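Side-chain contact in serine protease inhibitor (Schistosoma haematobium, PDB 3STO), which probably inhibits serine endopeptidases as a serpin of a parasitic trematode: residues P308-K311 with S312-V315. Residues are numbered along the deposited sequence; the frame is centred on the assembly and turned at random.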
ATOM      1  N   PRO A 308      -6.116   9.803  11.637  1.00 31.83           N
ATOM      2  CA  PRO A 308      -5.324   9.889  12.881  1.00 22.25           C
ATOM      3  C   PRO A 308      -3.812   9.765  12.663  1.00 28.27           C
ATOM      4  O   PRO A 308      -3.040  10.563  13.210  1.00 29.10           O
ATOM      5  CB  PRO A 308      -5.852   8.718  13.717  1.00 34.11           C
ATOM      6  CG  PRO A 308      -7.249   8.464  13.177  1.00 30.74           C
ATOM      7  CD  PRO A 308      -7.144   8.742  11.714  1.00 24.00           C
ATOM      8  N   THR A 309      -3.391   8.789  11.867  1.00 23.89           N
ATOM      9  CA  THR A 309      -1.971   8.633  11.546  1.00 19.77           C
ATOM     10  C   THR A 309      -1.410   9.858  10.855  1.00 19.27           C
ATOM     11  O   THR A 309      -0.320  10.308  11.197  1.00 18.38           O
ATOM     12  CB  THR A 309      -1.722   7.428  10.592  1.00 24.21           C
ATOM     13  OG1 THR A 309      -2.234   6.230  11.176  1.00 37.60           O
ATOM     14  CG2 THR A 309      -0.237   7.264  10.310  1.00 21.46           C
ATOM     15  N   LEU A 310      -2.151  10.363   9.863  1.00 17.31           N
ATOM     16  CA  LEU A 310      -1.773  11.600   9.148  1.00 27.95           C
ATOM     17  C   LEU A 310      -1.713  12.843  10.051  1.00 21.45           C
ATOM     18  O   LEU A 310      -0.815  13.664   9.916  1.00 18.06           O
ATOM     19  CB  LEU A 310      -2.690  11.862   7.938  1.00 18.22           C
ATOM     20  CG  LEU A 310      -2.543  10.865   6.781  1.00 22.98           C
ATOM     21  CD1 LEU A 310      -3.615  11.077   5.752  1.00 25.04           C
ATOM     22  CD2 LEU A 310      -1.172  10.974   6.147  1.00 28.55           C
ATOM     23  N   LYS A 311      -2.652  12.959  10.982  1.00 15.99           N
ATOM     24  CA  LYS A 311      -2.568  14.014  11.981  1.00 20.43           C
ATOM     25  C   LYS A 311      -1.292  13.860  12.753  1.00 21.70           C
ATOM     26  O   LYS A 311      -0.491  14.811  12.899  1.00 27.26           O
ATOM     27  CB  LYS A 311      -3.755  13.960  12.940  1.00 22.13           C
ATOM     28  CG  LYS A 311      -4.993  14.653  12.423  1.00 19.14           C
ATOM     29  CD  LYS A 311      -6.213  14.291  13.229  1.00 23.39           C
ATOM     30  CE  LYS A 311      -7.351  15.171  12.837  1.00 24.15           C
ATOM     31  NZ  LYS A 311      -8.648  14.672  13.393  1.00 38.87           N
ATOM     32  N   SER A 312      -1.105  12.653  13.261  1.00 20.90           N
ATOM     33  CA  SER A 312       0.099  12.312  14.011  1.00 22.38           C
ATOM     34  C   SER A 312       1.430  12.621  13.300  1.00 29.26           C
ATOM     35  O   SER A 312       2.410  12.939  13.958  1.00 35.75           O
ATOM     36  CB  SER A 312       0.067  10.844  14.399  1.00 25.44           C
ATOM     37  OG  SER A 312       1.326  10.474  14.911  1.00 48.81           O
ATOM     38  N   ILE A 313       1.481  12.544  11.968  1.00 26.22           N
ATOM     39  CA  ILE A 313       2.736  12.826  11.285  1.00 18.61           C
ATOM     40  C   ILE A 313       2.808  14.222  10.691  1.00 23.57           C
ATOM     41  O   ILE A 313       3.736  14.527   9.931  1.00 31.85           O
ATOM     42  CB  ILE A 313       3.149  11.733  10.210  1.00 29.49           C
ATOM     43  CG1 ILE A 313       2.203  11.713   9.010  1.00 25.03           C
ATOM     44  CG2 ILE A 313       3.240  10.326  10.829  1.00 22.72           C
ATOM     45  CD1 ILE A 313       2.517  10.564   8.066  1.00 24.07           C
ATOM     46  N   GLY A 314       1.846  15.073  11.030  1.00 21.65           N
ATOM     47  CA  GLY A 314       1.987  16.488  10.714  1.00 22.90           C
ATOM     48  C   GLY A 314       0.922  17.112   9.832  1.00 23.80           C
ATOM     49  O   GLY A 314       0.943  18.306   9.597  1.00 28.47           O
ATOM     50  N   VAL A 315      -0.016  16.314   9.339  1.00 25.52           N
ATOM     51  CA  VAL A 315      -1.061  16.833   8.460  1.00 22.45           C
ATOM     52  C   VAL A 315      -2.370  17.028   9.226  1.00 26.26           C
ATOM     53  O   VAL A 315      -3.151  16.087   9.417  1.00 24.70           O
ATOM     54  CB  VAL A 315      -1.272  15.916   7.243  1.00 22.26           C
ATOM     55  CG1 VAL A 315      -2.408  16.452   6.329  1.00 15.45           C
ATOM     56  CG2 VAL A 315       0.048  15.755   6.500  1.00 20.40           C
TER
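A Schellman motif joins Leu-310 and Lys-311 to Val-315 and Gly-314, closing the short helix 307-312 in the helical part of this serpin. Its outer bond runs from Val-315 N to Leu-310 O (2.8 Å), and inside it Gly-314 N donates to Lys-311 O at 3.0 Å. The inner N-H stands above the plane of the Lys-311 carbonyl, well off its lone pairs, whereas the outer one tilts only 27° from that of Leu-310. Gly-314 turns the chain with a positive phi of 121°, where a beta carbon would jam against the preceding carbonyl oxygen, hence glycine. One turn earlier the helix is still regular: Ser-312 N reaches Pro-308 O at 2.8 Å, nearly straight. Ile-313 N, by contrast, divides itself weakly between Thr-309 O and Leu-310 O.

Ile-313, three residues on from Leu-310, meets it across the last turn, and the reversal then carries Val-315 back to the same leucine. Ile-313 holds CG1 between its backbone N and carbonyl carbon (chi1 68°), close to the carbonyl oxygens of Thr-309 and Leu-310, and CD1 extends to 4.2 Å from Leu-310 CD2. Val-315 brings its CB against Leu-310 O, beside the bond made by its own N. Branched hydrocarbon suits Leu-310 and Val-315, which are buried and both pack on Leu-50 of helix 43-55. Thr-309 and Ile-313 meet Thr-29 of helix 18-30. Lys-311 suits the exposed flank, its chain extended beyond CG. Near the base of that chain the returning backbone places Val-315 O 3.3 Å from Lys-311 CA, in a CA-H...O contact.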